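Side-chain contacts in peptide synthetase, module 7 (Actinoplanes teichomyceticus, PDB 4TX3), which forms part of a non-ribosomal peptide synthetase and is a condensation-type domain that probably recruits oxidative cross-linking enzymes to the carrier-bound peptide: residues G236-R241 against F427-A432; T274-G279 against A433-R438; V81-H86 against L178-Y183. All coordinates share one frame; numbering follows the deposited sequence.

Overall arrangement
Contacts 1 and 2 are neighbours in the C-terminal lobe of the condensation fold, their centres about 12 Å apart. They share helix 429-448: its first turn rests on edge strand 235-242 in contact 1, and the next turns meet the end of helix 261-278 in contact 2. The two join directly where V238 CG2 packs on A436 CB at 3.7 Å. Contact 3, where 81-86 meets 178-183, lies on the opposite side of the chain's centre. Its centre is about 39 Å from that of contact 1 and 43 Å from that of contact 2, and its nearest atoms are about 27 and 31 Å away. A sulfate, probably from the crystallisation liquor, sits at the helix start of contact 1.

Contact 1: residues G236-R241 against F427-A432; sequences GTVALR and FDHDTA. With SO4 (sulfate ion), chain G.
Strand 235-242, at the edge of the C-terminal lobe's mixed sheet, receives the first turn of helix 429-448 through V238, H429 and A432. V238 CG1 lies over one face of the H429 imidazole, 3.2 Å from NE2, and reaches A432 CB at 4.3 Å; CG2 rests against A432 O at 3.7 Å. H429 has CG anti to its backbone N (chi1 -175°), which brings the ring back to the strand, where T237 O stands near the ring plane at the edge, 3.5 Å from NE2, without a hydrogen bond. With an alanine here in place of V238, the imidazole would lose the methyl over its face, which would probably free it to turn and open a gap beside A432. At the helix start, H429 N donates to sulfate O3, though the modelled bond is doubtfully short; a helix N-terminus commonly holds an anion. D428 OD1 is 3.3 Å from sulfate O2, and its salt bridge to R225 probably eases the meeting of like charges. The backbone of V238 pairs with L420 of strand 413-423, whose Y422 touches both H429 and A432, while A436, one turn further along the helix, covers V238 and L240.

Contact 2: residues T274-G279 against A433-R438; sequences TRYGAG and ASLARR
Y276 reaches from the end of helix 261-278 to helix 429-448 and carries the whole contact from its side, meeting L435, R438 and S434. The tightly packed part includes the ring face: L435 CD2 lies above it, offset toward the rim, 3.8 Å from the centroid and 24° off the normal, a CH-pi contact. Within it, L435 CD2 comes to 3.6 Å from Y276 CE2. Chi1 of both residues falls away from the staggered values, so this fit may cost some torsional strain. The phenol oxygen takes a hydrogen bond from R438 NH1 at 3.1 Å, nearly straight at 163° and almost exactly in the guanidinium plane. Ring and guanidinium are steeply inclined to each other, so the arginine meets the hydroxyl through its edge and does not stack. Its extended chain also brings R438 CD to 3.4 Å from Y276 OH, and NE donates to I459 O, so a second bond helps fix the guanidinium. The two helix segments run nearly antiparallel, with axes still 12.6 Å apart, and long side chains bridge the interval. G277, with positive phi, is the C-prime residue of a Schellman motif that closes helix 261-278; T274 OG1 bonds to G279 O across this turn. The looser side lies toward S434, whose CB is 3.9 Å from Y276 OH and whose hydroxyl is taken by D430 O. L435 N also nears the phenol oxygen, but at a poor angle for bonding, and both Y276 and R438 remain partly exposed.

Contact 3: residues V81-H86 against L178-Y183; sequences VHQHIH and LQFADY
The buried Q83 amide, packed against F180, is held at both polar atoms: NE2 donates to P18 O, while OE1 takes only a weak hydrogen bond from Q23 NE2. The F180 ring is a van der Waals neighbour of this group. Q83 OE1 stands in the ring plane at its edge, 3.9 Å from F180 CD2, and Q83 NE2 is 3.9 Å from the same carbon. The two side chains cross at about a right angle, with amide and ring planes 57° apart; the ring is approached at its rim and not stacked. F180 has CG anti to its backbone N (chi1 -168°), which swings the ring toward the glutamine, and F304 meets the same ring edge-to-face. These segments join the short two-stranded sheet 72-73/84-85 to the start of helix 180-191. Q179 is the N-cap residue of that helix, and its backbone N donates to D182 OD2 at 2.9 Å, 25° out of the carboxylate plane, which is one half of a capping box. The other carboxylate oxygen, D182 OD1, accepts V11 N, while the Q179 amide bonds to the backbone of E68 and R66. Beyond the amide the contact is purely apolar: I85 CD1, at the end of its side chain, touches A181 CB at 4.0 Å. T72 on the partner strand lies against both Q83 and I85, and Q23 of helix 21-28 lies against F180.

Contact 1: residues G236-R241 against F427-A432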
loop_
_atom_site.group_PDB
_atom_site.type_symbol
_atom_site.label_atom_id
_atom_site.label_comp_id
_atom_site.label_asym_id
_atom_site.label_seq_id
_atom_site.Cartn_x
_atom_site.Cartn_y
_atom_site.Cartn_z
ATOM N N GLY B 236 -29.501 -2.364 -9.231
ATOM C CA GLY B 236 -29.483 -0.954 -9.563
ATOM C C GLY B 236 -28.712 -0.217 -8.491
ATOM O O GLY B 236 -28.396 -0.794 -7.451
ATOM N N THR B 237 -28.401 1.052 -8.725
ATOM C CA THR B 237 -27.745 1.850 -7.701
ATOM C C THR B 237 -28.361 3.223 -7.591
ATOM O O THR B 237 -29.040 3.668 -8.500
ATOM C CB THR B 237 -26.240 2.015 -7.969
ATOM O OG1 THR B 237 -26.040 2.598 -9.261
ATOM C CG2 THR B 237 -25.541 0.680 -7.924
ATOM N N VAL B 238 -28.141 3.867 -6.446
ATOM C CA VAL B 238 -28.504 5.254 -6.209
ATOM C C VAL B 238 -27.371 5.889 -5.406
ATOM O O VAL B 238 -26.869 5.297 -4.444
ATOM C CB VAL B 238 -29.856 5.402 -5.442
ATOM C CG1 VAL B 238 -30.992 4.816 -6.244
ATOM C CG2 VAL B 238 -29.807 4.713 -4.082
ATOM N N ALA B 239 -26.947 7.081 -5.816
ATOM C CA ALA B 239 -25.885 7.786 -5.119
ATOM C C ALA B 239 -26.408 8.343 -3.814
ATOM O O ALA B 239 -27.611 8.351 -3.556
ATOM C CB ALA B 239 -25.310 8.902 -5.976
ATOM N N LEU B 240 -25.491 8.847 -3.007
ATOM C CA LEU B 240 -25.819 9.208 -1.652
ATOM C C LEU B 240 -24.686 10.061 -1.113
ATOM O O LEU B 240 -23.518 9.687 -1.270
ATOM C CB LEU B 240 -26.023 7.925 -0.841
ATOM C CG LEU B 240 -26.091 7.810 0.671
ATOM C CD1 LEU B 240 -26.576 6.420 0.967
ATOM C CD2 LEU B 240 -24.739 8.006 1.306
ATOM N N ARG B 241 -25.015 11.194 -0.491
ATOM C CA ARG B 241 -23.997 12.010 0.157
ATOM C C ARG B 241 -24.405 12.471 1.557
ATOM O O ARG B 241 -25.552 12.822 1.776
ATOM C CB ARG B 241 -23.659 13.239 -0.696
ATOM C CG ARG B 241 -22.434 13.993 -0.160
ATOM C CD ARG B 241 -22.281 15.432 -0.653
ATOM N NE ARG B 241 -21.326 16.138 0.203
ATOM C CZ ARG B 241 -20.006 16.091 0.043
ATOM N NH1 ARG B 241 -19.476 15.392 -0.960
ATOM N NH2 ARG B 241 -19.213 16.743 0.882
ATOM N N PHE B 427 -36.896 -4.304 -5.603
ATOM C CA PHE B 427 -37.052 -2.864 -5.411
ATOM C C PHE B 427 -37.030 -2.065 -6.709
ATOM O O PHE B 427 -36.251 -2.345 -7.615
ATOM C CB PHE B 427 -35.947 -2.313 -4.503
ATOM C CG PHE B 427 -35.872 -2.967 -3.148
ATOM C CD1 PHE B 427 -36.790 -2.646 -2.151
ATOM C CD2 PHE B 427 -34.857 -3.874 -2.861
ATOM C CE1 PHE B 427 -36.707 -3.230 -0.894
ATOM C CE2 PHE B 427 -34.768 -4.467 -1.609
ATOM C CZ PHE B 427 -35.695 -4.144 -0.622
ATOM N N ASP B 428 -37.878 -1.046 -6.760
ATOM C CA ASP B 428 -37.811 -0.004 -7.765
ATOM C C ASP B 428 -36.809 1.069 -7.356
ATOM O O ASP B 428 -36.527 1.226 -6.164
ATOM C CB ASP B 428 -39.186 0.626 -7.966
ATOM C CG ASP B 428 -40.096 -0.253 -8.748
ATOM O OD1 ASP B 428 -39.584 -0.916 -9.667
ATOM O OD2 ASP B 428 -41.310 -0.303 -8.453
ATOM N N HIS B 429 -36.303 1.820 -8.335
ATOM C CA HIS B 429 -35.287 2.852 -8.103
ATOM C C HIS B 429 -35.744 3.894 -7.092
ATOM O O HIS B 429 -34.929 4.374 -6.301
ATOM C CB HIS B 429 -34.911 3.546 -9.417
ATOM C CG HIS B 429 -33.793 4.536 -9.287
ATOM N ND1 HIS B 429 -34.008 5.876 -9.047
ATOM C CD2 HIS B 429 -32.450 4.378 -9.363
ATOM C CE1 HIS B 429 -32.847 6.504 -8.983
ATOM N NE2 HIS B 429 -31.885 5.618 -9.176
ATOM N N ASP B 430 -37.034 4.244 -7.115
ATOM C CA ASP B 430 -37.559 5.276 -6.206
ATOM C C ASP B 430 -37.645 4.783 -4.757
ATOM O O ASP B 430 -37.392 5.541 -3.820
ATOM C CB ASP B 430 -38.934 5.796 -6.678
ATOM C CG ASP B 430 -39.994 4.699 -6.817
ATOM O OD1 ASP B 430 -40.033 3.746 -5.998
ATOM O OD2 ASP B 430 -40.828 4.809 -7.747
ATOM N N THR B 431 -38.001 3.515 -4.580
ATOM C CA THR B 431 -37.953 2.898 -3.267
ATOM C C THR B 431 -36.544 2.995 -2.685
ATOM O O THR B 431 -36.377 3.340 -1.520
ATOM C CB THR B 431 -38.389 1.428 -3.321
ATOM O OG1 THR B 431 -39.651 1.338 -3.991
ATOM C CG2 THR B 431 -38.533 0.859 -1.917
ATOM N N ALA B 432 -35.533 2.718 -3.505
ATOM C CA ALA B 432 -34.155 2.712 -3.025
ATOM C C ALA B 432 -33.655 4.120 -2.790
ATOM O O ALA B 432 -32.816 4.353 -1.913
ATOM C CB ALA B 432 -33.267 2.000 -3.997
HETATM S S SO4 G . -37.047 1.336 -11.993
HETATM O O1 SO4 G . -36.034 1.213 -13.054
HETATM O O2 SO4 G . -38.195 0.461 -12.263
HETATM O O3 SO4 G . -36.447 0.950 -10.713
HETATM O O4 SO4 G . -37.502 2.729 -11.907
#

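Contact 2: residues T274-G279 against A433-R438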
loop_
_atom_site.group_PDB
_atom_site.type_symbol
_atom_site.label_atom_id
_atom_site.label_comp_id
_atom_site.label_asym_id
_atom_site.label_seq_id
_atom_site.Cartn_x
_atom_site.Cartn_y
_atom_site.Cartn_z
ATOM N N THR B 274 -35.537 -0.231 11.782
ATOM C CA THR B 274 -36.585 -0.372 12.779
ATOM C C THR B 274 -37.711 0.606 12.454
ATOM O O THR B 274 -38.876 0.253 12.487
ATOM C CB THR B 274 -36.066 -0.118 14.211
ATOM O OG1 THR B 274 -35.161 -1.163 14.590
ATOM C CG2 THR B 274 -37.224 -0.101 15.192
ATOM N N ARG B 275 -37.337 1.828 12.109
ATOM C CA ARG B 275 -38.273 2.872 11.722
ATOM C C ARG B 275 -39.002 2.545 10.409
ATOM O O ARG B 275 -40.110 2.989 10.183
ATOM C CB ARG B 275 -37.505 4.189 11.608
ATOM C CG ARG B 275 -38.362 5.412 11.555
ATOM C CD ARG B 275 -39.105 5.666 12.862
ATOM N NE ARG B 275 -39.759 6.973 12.802
ATOM C CZ ARG B 275 -40.840 7.246 12.066
ATOM N NH1 ARG B 275 -41.430 6.310 11.322
ATOM N NH2 ARG B 275 -41.347 8.466 12.076
ATOM N N TYR B 276 -38.361 1.782 9.535
ATOM C CA TYR B 276 -38.997 1.338 8.298
ATOM C C TYR B 276 -39.989 0.204 8.506
ATOM O O TYR B 276 -40.777 -0.112 7.589
ATOM C CB TYR B 276 -37.967 0.862 7.286
ATOM C CG TYR B 276 -37.813 1.786 6.095
ATOM C CD1 TYR B 276 -38.375 1.471 4.868
ATOM C CD2 TYR B 276 -37.094 2.957 6.199
ATOM C CE1 TYR B 276 -38.224 2.300 3.783
ATOM C CE2 TYR B 276 -36.952 3.800 5.130
ATOM C CZ TYR B 276 -37.509 3.474 3.926
ATOM O OH TYR B 276 -37.326 4.342 2.872
ATOM N N GLY B 277 -39.924 -0.430 9.685
ATOM C CA GLY B 277 -40.814 -1.522 10.022
ATOM C C GLY B 277 -40.188 -2.898 10.158
ATOM O O GLY B 277 -40.903 -3.898 10.124
ATOM N N ALA B 278 -38.875 -2.973 10.331
ATOM C CA ALA B 278 -38.214 -4.270 10.366
ATOM C C ALA B 278 -38.180 -4.900 11.750
ATOM O O ALA B 278 -37.676 -6.013 11.904
ATOM C CB ALA B 278 -36.797 -4.152 9.830
ATOM N N GLY B 279 -38.690 -4.203 12.759
ATOM C CA GLY B 279 -38.679 -4.744 14.113
ATOM C C GLY B 279 -37.450 -4.335 14.917
ATOM O O GLY B 279 -36.631 -3.536 14.454
ATOM N N ALA B 433 -34.172 5.056 -3.580
ATOM C CA ALA B 433 -33.794 6.452 -3.463
ATOM C C ALA B 433 -34.303 7.067 -2.150
ATOM O O ALA B 433 -33.606 7.867 -1.517
ATOM C CB ALA B 433 -34.316 7.235 -4.662
ATOM N N SER B 434 -35.511 6.683 -1.750
ATOM C CA SER B 434 -36.066 7.064 -0.456
ATOM C C SER B 434 -35.218 6.540 0.700
ATOM O O SER B 434 -34.887 7.275 1.640
ATOM C CB SER B 434 -37.491 6.537 -0.315
ATOM O OG SER B 434 -38.300 7.015 -1.361
ATOM N N LEU B 435 -34.878 5.260 0.625
ATOM C CA LEU B 435 -34.006 4.648 1.605
ATOM C C LEU B 435 -32.697 5.384 1.721
ATOM O O LEU B 435 -32.267 5.697 2.829
ATOM C CB LEU B 435 -33.729 3.188 1.250
ATOM C CG LEU B 435 -34.526 2.170 2.058
ATOM C CD1 LEU B 435 -34.287 0.789 1.490
ATOM C CD2 LEU B 435 -34.159 2.250 3.545
ATOM N N ALA B 436 -32.063 5.660 0.583
ATOM C CA ALA B 436 -30.778 6.356 0.586
ATOM C C ALA B 436 -30.925 7.729 1.204
ATOM O O ALA B 436 -30.138 8.105 2.082
ATOM C CB ALA B 436 -30.207 6.460 -0.814
ATOM N N ARG B 437 -31.938 8.473 0.773
ATOM C CA ARG B 437 -32.140 9.821 1.307
ATOM C C ARG B 437 -32.507 9.815 2.800
ATOM O O ARG B 437 -32.075 10.692 3.561
ATOM C CB ARG B 437 -33.201 10.565 0.488
ATOM C CG ARG B 437 -32.688 11.012 -0.887
ATOM C CD ARG B 437 -33.802 11.466 -1.825
ATOM N NE ARG B 437 -34.391 12.735 -1.413
ATOM C CZ ARG B 437 -35.669 13.061 -1.600
ATOM N NH1 ARG B 437 -36.502 12.201 -2.183
ATOM N NH2 ARG B 437 -36.116 14.245 -1.190
ATOM N N ARG B 438 -33.282 8.828 3.234
ATOM C CA ARG B 438 -33.625 8.738 4.653
ATOM C C ARG B 438 -32.400 8.394 5.512
ATOM O O ARG B 438 -32.242 8.922 6.621
ATOM C CB ARG B 438 -34.755 7.732 4.860
ATOM C CG ARG B 438 -36.093 8.397 4.680
ATOM C CD ARG B 438 -37.208 7.448 4.334
ATOM N NE ARG B 438 -38.461 8.184 4.188
ATOM C CZ ARG B 438 -39.553 7.706 3.594
ATOM N NH1 ARG B 438 -39.556 6.480 3.080
ATOM N NH2 ARG B 438 -40.647 8.454 3.511
#

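Contact 3: residues V81-H86 against L178-Y183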
loop_
_atom_site.group_PDB
_atom_site.type_symbol
_atom_site.label_atom_id
_atom_site.label_comp_id
_atom_site.label_asym_id
_atom_site.label_seq_id
_atom_site.Cartn_x
_atom_site.Cartn_y
_atom_site.Cartn_z
ATOM N N VAL B 81 -16.307 -32.438 -5.250
ATOM C CA VAL B 81 -15.622 -31.253 -5.765
ATOM C C VAL B 81 -14.241 -31.094 -5.129
ATOM O O VAL B 81 -14.092 -31.140 -3.904
ATOM C CB VAL B 81 -16.381 -29.949 -5.504
ATOM C CG1 VAL B 81 -16.067 -28.945 -6.612
ATOM C CG2 VAL B 81 -17.843 -30.183 -5.397
ATOM N N HIS B 82 -13.235 -30.889 -5.961
ATOM C CA HIS B 82 -11.918 -30.582 -5.453
ATOM C C HIS B 82 -11.320 -29.492 -6.343
ATOM O O HIS B 82 -11.823 -29.221 -7.426
ATOM C CB HIS B 82 -11.050 -31.835 -5.429
ATOM C CG HIS B 82 -10.936 -32.500 -6.762
ATOM N ND1 HIS B 82 -11.975 -33.204 -7.332
ATOM C CD2 HIS B 82 -9.925 -32.522 -7.665
ATOM C CE1 HIS B 82 -11.602 -33.647 -8.523
ATOM N NE2 HIS B 82 -10.359 -33.248 -8.744
ATOM N N GLN B 83 -10.267 -28.844 -5.872
ATOM C CA GLN B 83 -9.554 -27.900 -6.713
ATOM C C GLN B 83 -8.563 -28.658 -7.597
ATOM O O GLN B 83 -7.602 -29.241 -7.103
ATOM C CB GLN B 83 -8.836 -26.849 -5.866
ATOM C CG GLN B 83 -9.754 -26.121 -4.915
ATOM C CD GLN B 83 -9.146 -24.845 -4.365
ATOM O OE1 GLN B 83 -8.722 -23.973 -5.118
ATOM N NE2 GLN B 83 -9.087 -24.738 -3.033
ATOM N N HIS B 84 -8.822 -28.674 -8.898
ATOM C CA HIS B 84 -7.869 -29.231 -9.845
ATOM C C HIS B 84 -6.929 -28.148 -10.416
ATOM O O HIS B 84 -7.320 -27.321 -11.251
ATOM C CB HIS B 84 -8.584 -29.947 -10.989
ATOM C CG HIS B 84 -7.649 -30.702 -11.883
ATOM N ND1 HIS B 84 -7.816 -32.037 -12.179
ATOM C CD2 HIS B 84 -6.514 -30.317 -12.518
ATOM C CE1 HIS B 84 -6.836 -32.437 -12.969
ATOM N NE2 HIS B 84 -6.031 -31.414 -13.187
ATOM N N ILE B 85 -5.677 -28.192 -9.985
ATOM C CA ILE B 85 -4.705 -27.177 -10.349
ATOM C C ILE B 85 -3.949 -27.572 -11.613
ATOM O O ILE B 85 -3.163 -28.501 -11.608
ATOM C CB ILE B 85 -3.734 -26.947 -9.176
ATOM C CG1 ILE B 85 -4.530 -26.485 -7.944
ATOM C CG2 ILE B 85 -2.640 -25.964 -9.548
ATOM C CD1 ILE B 85 -3.743 -26.547 -6.633
ATOM N N HIS B 86 -4.205 -26.865 -12.702
ATOM C CA HIS B 86 -3.500 -27.105 -13.954
ATOM C C HIS B 86 -2.124 -26.431 -13.947
ATOM O O HIS B 86 -1.917 -25.443 -13.240
ATOM C CB HIS B 86 -4.342 -26.603 -15.133
ATOM C CG HIS B 86 -5.708 -27.216 -15.204
ATOM N ND1 HIS B 86 -5.999 -28.297 -16.011
ATOM C CD2 HIS B 86 -6.860 -26.914 -14.552
ATOM C CE1 HIS B 86 -7.271 -28.628 -15.861
ATOM N NE2 HIS B 86 -7.818 -27.805 -14.983
ATOM N N LEU B 178 2.836 -18.735 -0.178
ATOM C CA LEU B 178 1.612 -19.529 -0.139
ATOM C C LEU B 178 0.830 -19.463 -1.437
ATOM O O LEU B 178 0.651 -18.384 -2.000
ATOM C CB LEU B 178 0.706 -19.049 0.997
ATOM C CG LEU B 178 1.326 -19.100 2.388
ATOM C CD1 LEU B 178 0.272 -18.702 3.387
ATOM C CD2 LEU B 178 1.852 -20.502 2.671
ATOM N N GLN B 179 0.364 -20.618 -1.902
ATOM C CA GLN B 179 -0.695 -20.701 -2.915
ATOM C C GLN B 179 -2.063 -20.903 -2.248
ATOM O O GLN B 179 -2.126 -21.317 -1.088
ATOM C CB GLN B 179 -0.412 -21.840 -3.891
ATOM C CG GLN B 179 0.845 -21.628 -4.692
ATOM C CD GLN B 179 0.720 -20.490 -5.686
ATOM O OE1 GLN B 179 -0.393 -20.098 -6.090
ATOM N NE2 GLN B 179 1.866 -19.951 -6.093
ATOM N N PHE B 180 -3.154 -20.635 -2.965
ATOM C CA PHE B 180 -4.475 -20.706 -2.332
ATOM C C PHE B 180 -4.792 -22.084 -1.748
ATOM O O PHE B 180 -5.488 -22.176 -0.751
ATOM C CB PHE B 180 -5.595 -20.308 -3.299
ATOM C CG PHE B 180 -6.913 -20.085 -2.603
ATOM C CD1 PHE B 180 -7.091 -18.984 -1.773
ATOM C CD2 PHE B 180 -7.947 -20.992 -2.729
ATOM C CE1 PHE B 180 -8.291 -18.786 -1.092
ATOM C CE2 PHE B 180 -9.152 -20.800 -2.058
ATOM C CZ PHE B 180 -9.328 -19.694 -1.244
ATOM N N ALA B 181 -4.280 -23.145 -2.368
ATOM C CA ALA B 181 -4.492 -24.509 -1.876
ATOM C C ALA B 181 -3.958 -24.685 -0.450
ATOM O O ALA B 181 -4.504 -25.479 0.333
ATOM C CB ALA B 181 -3.829 -25.524 -2.813
ATOM N N ASP B 182 -2.884 -23.956 -0.126
ATOM C CA ASP B 182 -2.309 -23.981 1.219
ATOM C C ASP B 182 -3.272 -23.338 2.245
ATOM O O ASP B 182 -3.400 -23.814 3.370
ATOM C CB ASP B 182 -0.953 -23.266 1.234
ATOM C CG ASP B 182 0.051 -23.858 0.222
ATOM O OD1 ASP B 182 0.174 -25.099 0.126
ATOM O OD2 ASP B 182 0.722 -23.070 -0.484
ATOM N N TYR B 183 -3.936 -22.255 1.849
ATOM C CA TYR B 183 -4.977 -21.632 2.667
ATOM C C TYR B 183 -6.173 -22.578 2.855
ATOM O O TYR B 183 -6.667 -22.748 3.973
ATOM C CB TYR B 183 -5.441 -20.308 2.038
ATOM C CG TYR B 183 -6.474 -19.580 2.855
ATOM C CD1 TYR B 183 -6.115 -18.891 4.012
ATOM C CD2 TYR B 183 -7.816 -19.592 2.485
ATOM C CE1 TYR B 183 -7.080 -18.226 4.786
ATOM C CE2 TYR B 183 -8.786 -18.941 3.248
ATOM C CZ TYR B 183 -8.415 -18.254 4.393
ATOM O OH TYR B 183 -9.381 -17.609 5.153
#